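Local coordinates for probable oxidoreductase protein (Rhizobium etli, PDB 4FB5), which probably acts as a nucleotide-binding oxidoreductase of the GFO/IDH/MocA family, at residues D231-Y236 with H252-V257; E181-F186 with R273-R278. All blocks are in the same frame, centred on the assembly; numbering follows the deposited sequence.

Contacts 1 and 2 both reach the same large mixed sheet, contact 2 at the end of strand 175-183, within the range of the GFO/IDH/MocA C-terminal domain, and their centres lie about 12 Å apart. Along the chain 181-186 comes first, then 231-236 and 252-257, then 273-278, so both halves of contact 1 fall between the halves of contact 2. Across the sheet, strand 266-272 separates strand 175-183 from strand 254-261, which pairs in turn with strand 225-233. The two contacts meet in a salt bridge, D253 OD1 to R273 NH1 at 2.7 Å. Both touch the second subunit, so this end of the sheet also forms part of an interface between subunits.

Contact 1 (D231-Y236 with H252-V257); sequences DMVKPY and HDAANV
H252 turns its CG anti to its own carbonyl carbon (chi1 -73°), while the side chain of K234 bends at its third torsion (-68°), and together these rotations lay the lysine CE over one face of the imidazole. The CE of K234 lies 4.2 Å from the H252 ring centroid. The opposite face receives the CB of M232, a selenomethionine, at 4.1 Å from the same centroid, with its SE reaching the ring more obliquely. The histidine is thus sandwiched between two aliphatic CH-pi partners, and F384 of helix 367-385 adds an edge-to-face ring contact. The ammonium end of K234 passes beyond the ring to the carbonyl of V249.

Next to this cluster in the chain, strands 231-233 and 254-257 run antiparallel, at 167°. D231 and N256 form a hydrogen-bonded pair, D231 N to N256 O at 2.9 Å and N256 N to D231 O at 2.8 Å. On one face V233 CB meets A254 CB at 3.7 Å; on the other, packed against by L207 of helix 206-221, M232 CG meets A255 CB, again at 3.7 Å. Beyond the paired strands, the side chains of P235 and D253 cross at about a right angle, CD of P235 3.8 Å from CB of D253. D231, on the same face as V233, gives OD1 to a salt bridge with R260 of the second subunit, and the same oxygen takes a weak bond from M232 N.

V233 bonds through its N to A254 O, yet its own O draws weak hydrogen bonds from both A254 N and D253 N. One residue therefore faces two, with D253 as the extra one. This resembles a classic beta bulge, placed here where the pairing of strands 225-233 and 254-261 in the GFO/IDH/MocA C-terminal sheet ends.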
# COMPACT_ATOMS: atom_id res chain seq x y z
N ASP A 231 -25.33 15.56 -6.97
CA ASP A 231 -25.99 14.41 -7.57
C ASP A 231 -26.16 13.38 -6.46
O ASP A 231 -25.28 13.26 -5.60
CB ASP A 231 -25.19 13.83 -8.75
CG ASP A 231 -26.02 12.85 -9.57
OD1 ASP A 231 -27.23 12.75 -9.27
OD2 ASP A 231 -25.50 12.18 -10.50
N MSE A 232 -27.29 12.70 -6.42
CA MSE A 232 -27.59 11.78 -5.29
C MSE A 232 -28.04 10.46 -5.79
O MSE A 232 -28.71 10.42 -6.81
CB MSE A 232 -28.62 12.36 -4.35
CG MSE A 232 -27.93 13.02 -3.25
SE MSE A 232 -29.15 13.93 -2.15
CE MSE A 232 -28.42 13.64 -0.38
N VAL A 233 -27.65 9.38 -5.10
CA VAL A 233 -28.08 8.03 -5.52
C VAL A 233 -28.97 7.29 -4.49
O VAL A 233 -28.57 7.15 -3.34
CB VAL A 233 -26.86 7.13 -5.92
CG1 VAL A 233 -27.31 5.93 -6.76
CG2 VAL A 233 -25.83 7.90 -6.70
N LYS A 234 -30.14 6.83 -4.93
CA LYS A 234 -30.90 5.74 -4.27
C LYS A 234 -30.58 4.37 -4.93
O LYS A 234 -31.28 3.91 -5.84
CB LYS A 234 -32.35 6.04 -4.44
CG LYS A 234 -33.32 5.23 -3.67
CD LYS A 234 -34.75 5.84 -3.88
CE LYS A 234 -34.76 7.21 -3.17
NZ LYS A 234 -36.08 7.88 -3.10
N PRO A 235 -29.53 3.68 -4.45
CA PRO A 235 -29.15 2.44 -5.13
C PRO A 235 -30.26 1.38 -5.17
O PRO A 235 -30.26 0.57 -6.11
CB PRO A 235 -27.97 1.92 -4.29
CG PRO A 235 -28.27 2.51 -2.85
CD PRO A 235 -28.80 3.88 -3.17
N TYR A 236 -31.15 1.36 -4.14
CA TYR A 236 -32.22 0.35 -4.01
C TYR A 236 -33.64 0.96 -3.89
O TYR A 236 -33.91 1.77 -2.98
CB TYR A 236 -31.96 -0.65 -2.84
CG TYR A 236 -30.56 -1.17 -2.80
CD1 TYR A 236 -29.98 -1.77 -3.95
CD2 TYR A 236 -29.79 -1.04 -1.66
CE1 TYR A 236 -28.65 -2.21 -3.94
CE2 TYR A 236 -28.45 -1.47 -1.64
CZ TYR A 236 -27.90 -2.07 -2.78
OH TYR A 236 -26.59 -2.51 -2.76
N HIS A 252 -31.48 8.87 0.22
CA HIS A 252 -30.41 8.64 -0.71
C HIS A 252 -29.16 8.14 0.02
O HIS A 252 -28.70 8.73 0.99
CB HIS A 252 -30.14 9.92 -1.49
CG HIS A 252 -31.20 10.23 -2.48
ND1 HIS A 252 -32.27 11.06 -2.19
CD2 HIS A 252 -31.40 9.77 -3.75
CE1 HIS A 252 -33.06 11.12 -3.26
NE2 HIS A 252 -32.57 10.34 -4.21
N ASP A 253 -28.61 7.02 -0.42
CA ASP A 253 -27.46 6.44 0.26
C ASP A 253 -26.14 6.94 -0.30
O ASP A 253 -25.08 6.56 0.17
CB ASP A 253 -27.56 4.93 0.25
CG ASP A 253 -28.49 4.43 1.33
OD1 ASP A 253 -28.23 4.71 2.53
OD2 ASP A 253 -29.50 3.77 1.01
N ALA A 254 -26.20 7.83 -1.27
CA ALA A 254 -24.98 8.33 -1.91
C ALA A 254 -25.17 9.75 -2.46
O ALA A 254 -26.23 10.09 -3.01
CB ALA A 254 -24.51 7.35 -3.03
N ALA A 255 -24.13 10.55 -2.34
CA ALA A 255 -24.13 11.94 -2.71
C ALA A 255 -22.75 12.38 -3.18
O ALA A 255 -21.72 12.11 -2.56
CB ALA A 255 -24.59 12.80 -1.56
N ASN A 256 -22.76 13.09 -4.29
CA ASN A 256 -21.55 13.58 -4.90
C ASN A 256 -21.78 15.06 -5.07
O ASN A 256 -22.82 15.49 -5.56
CB ASN A 256 -21.38 12.84 -6.20
CG ASN A 256 -21.35 11.34 -6.00
OD1 ASN A 256 -20.64 10.82 -5.15
ND2 ASN A 256 -22.09 10.64 -6.79
N VAL A 257 -20.86 15.86 -4.59
CA VAL A 257 -21.10 17.27 -4.51
C VAL A 257 -19.87 17.96 -5.04
O VAL A 257 -18.77 17.65 -4.59
CB VAL A 257 -21.29 17.67 -3.05
CG1 VAL A 257 -21.64 19.15 -2.92
CG2 VAL A 257 -22.33 16.79 -2.39

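Contact 2 (E181-F186 with R273-R278); sequences EMDEDF and RAAWGR
D185 reaches across to G277 with its carboxylate, and E184 to A275 with its carbonyl; these two hydrogen bonds join the end of strand 175-183 to the turn that follows strand 266-272. The backbone bond runs from A275 N to E184 O at 2.9 Å, with the donor in the carbonyl plane. The side-chain bond runs from G277 N to D185 OD2, also 2.9 Å, meeting the oxygen on its anti side and 21° out of the carboxylate plane. D185 has CG between its backbone N and carbonyl carbon (chi1 59°), a rotation that brings OD2 to G277 N. The same OD2 also forms a salt bridge with K279, so one oxygen serves an amide and an ammonium group. Were an alanine to stand at D185, G277 N and K279 would probably both lose this acceptor, leaving the turn less firmly tied to the strand end.

Not every close pair is a bond: D185 N approaches R278 O at a poor angle, although E184 CA does offer that oxygen a CH contact at 3.3 Å. One residue earlier, D183 CB lies alongside R278 CB at 3.6 Å. Their charges stay near each other but beyond salt-bridge range, and the stronger polar partners are on the second subunit: D183 OD1 pairs with R179 there, and R278 NE bonds Y287 OH. R273, at the start of the turn segment, gives NH2 to D209.

R278 N closes on A275 O at 3.0 Å, and G277 takes up a backbone shape (phi 85°) that favours glycine. Residues 275-278 thus form a type II beta turn between strands 266-272 and 281-288, tied by its G277 N-H to the carboxylate of D185, just past strand 175-183, at a subunit interface.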
# COMPACT_ATOMS: atom_id res chain seq x y z
N GLU A 181 -13.63 11.81 0.56
CA GLU A 181 -14.56 10.70 0.30
C GLU A 181 -14.95 10.14 1.61
O GLU A 181 -14.08 9.85 2.40
CB GLU A 181 -13.91 9.56 -0.50
CG GLU A 181 -13.60 9.86 -2.01
CD GLU A 181 -12.54 8.90 -2.66
OE1 GLU A 181 -12.62 7.66 -2.45
OE2 GLU A 181 -11.63 9.36 -3.41
N MSE A 182 -16.24 9.99 1.88
CA MSE A 182 -16.59 9.18 3.05
C MSE A 182 -17.45 7.98 2.72
O MSE A 182 -18.62 8.16 2.35
CB MSE A 182 -17.20 9.96 4.22
CG MSE A 182 -17.55 9.03 5.38
SE MSE A 182 -17.86 9.96 7.05
CE MSE A 182 -18.01 8.53 8.40
N ASP A 183 -16.86 6.79 2.88
CA ASP A 183 -17.53 5.53 2.54
C ASP A 183 -17.59 4.43 3.61
O ASP A 183 -16.61 4.17 4.35
CB ASP A 183 -16.93 4.95 1.28
CG ASP A 183 -16.63 5.99 0.26
OD1 ASP A 183 -17.52 6.84 -0.04
OD2 ASP A 183 -15.47 5.96 -0.26
N GLU A 184 -18.75 3.79 3.68
CA GLU A 184 -18.92 2.58 4.45
C GLU A 184 -19.81 1.66 3.66
O GLU A 184 -20.21 1.99 2.58
CB GLU A 184 -19.46 2.87 5.86
CG GLU A 184 -18.65 3.94 6.60
CD GLU A 184 -18.86 3.97 8.13
OE1 GLU A 184 -19.57 3.09 8.67
OE2 GLU A 184 -18.28 4.89 8.80
N ASP A 185 -20.11 0.48 4.17
CA ASP A 185 -20.93 -0.47 3.44
C ASP A 185 -22.06 -1.08 4.26
O ASP A 185 -22.57 -2.12 3.89
CB ASP A 185 -20.11 -1.58 2.82
CG ASP A 185 -19.32 -2.39 3.85
OD1 ASP A 185 -19.54 -2.19 5.08
OD2 ASP A 185 -18.47 -3.20 3.42
N PHE A 186 -22.46 -0.40 5.34
CA PHE A 186 -23.54 -0.93 6.16
C PHE A 186 -24.94 -0.76 5.54
O PHE A 186 -25.91 -1.30 6.06
CB PHE A 186 -23.48 -0.40 7.62
CG PHE A 186 -23.82 1.04 7.77
CD1 PHE A 186 -25.13 1.46 7.83
CD2 PHE A 186 -22.81 2.00 7.89
CE1 PHE A 186 -25.48 2.86 7.95
CE2 PHE A 186 -23.14 3.38 8.07
CZ PHE A 186 -24.50 3.80 8.08
N ARG A 273 -22.93 5.20 1.55
CA ARG A 273 -23.20 4.26 2.62
C ARG A 273 -23.44 2.84 2.11
O ARG A 273 -23.77 1.95 2.89
CB ARG A 273 -24.40 4.73 3.45
CG ARG A 273 -24.29 6.16 3.94
CD ARG A 273 -25.66 6.82 4.01
NE ARG A 273 -26.24 6.73 5.35
CZ ARG A 273 -27.54 6.58 5.58
NH1 ARG A 273 -28.40 6.52 4.57
NH2 ARG A 273 -27.99 6.51 6.83
N ALA A 274 -23.28 2.63 0.81
CA ALA A 274 -23.49 1.33 0.26
C ALA A 274 -22.30 1.04 -0.60
O ALA A 274 -22.42 0.69 -1.78
CB ALA A 274 -24.77 1.31 -0.54
N ALA A 275 -21.12 1.19 -0.02
CA ALA A 275 -19.89 1.04 -0.81
C ALA A 275 -19.18 -0.19 -0.32
O ALA A 275 -18.36 -0.09 0.60
CB ALA A 275 -19.01 2.29 -0.64
N TRP A 276 -19.51 -1.35 -0.92
CA TRP A 276 -19.00 -2.65 -0.46
C TRP A 276 -17.49 -2.66 -0.29
O TRP A 276 -16.76 -2.27 -1.22
CB TRP A 276 -19.36 -3.78 -1.39
CG TRP A 276 -20.70 -4.40 -1.16
CD1 TRP A 276 -21.77 -4.42 -2.07
CD2 TRP A 276 -21.16 -5.07 0.00
NE1 TRP A 276 -22.82 -5.08 -1.53
CE2 TRP A 276 -22.49 -5.50 -0.27
CE3 TRP A 276 -20.61 -5.34 1.24
CZ2 TRP A 276 -23.28 -6.20 0.67
CZ3 TRP A 276 -21.38 -6.00 2.20
CH2 TRP A 276 -22.71 -6.45 1.89
N GLY A 277 -17.05 -3.10 0.90
CA GLY A 277 -15.64 -3.16 1.20
C GLY A 277 -15.02 -1.88 1.73
O GLY A 277 -13.89 -1.90 2.14
N ARG A 278 -15.72 -0.77 1.74
CA ARG A 278 -15.26 0.33 2.53
C ARG A 278 -15.82 0.17 3.95
O ARG A 278 -17.01 -0.06 4.14
CB ARG A 278 -15.72 1.63 1.89
CG ARG A 278 -15.33 1.77 0.39
CD ARG A 278 -13.86 1.70 0.25
NE ARG A 278 -13.31 2.28 -0.98
CZ ARG A 278 -12.01 2.23 -1.25
NH1 ARG A 278 -11.25 1.63 -0.38
NH2 ARG A 278 -11.50 2.72 -2.36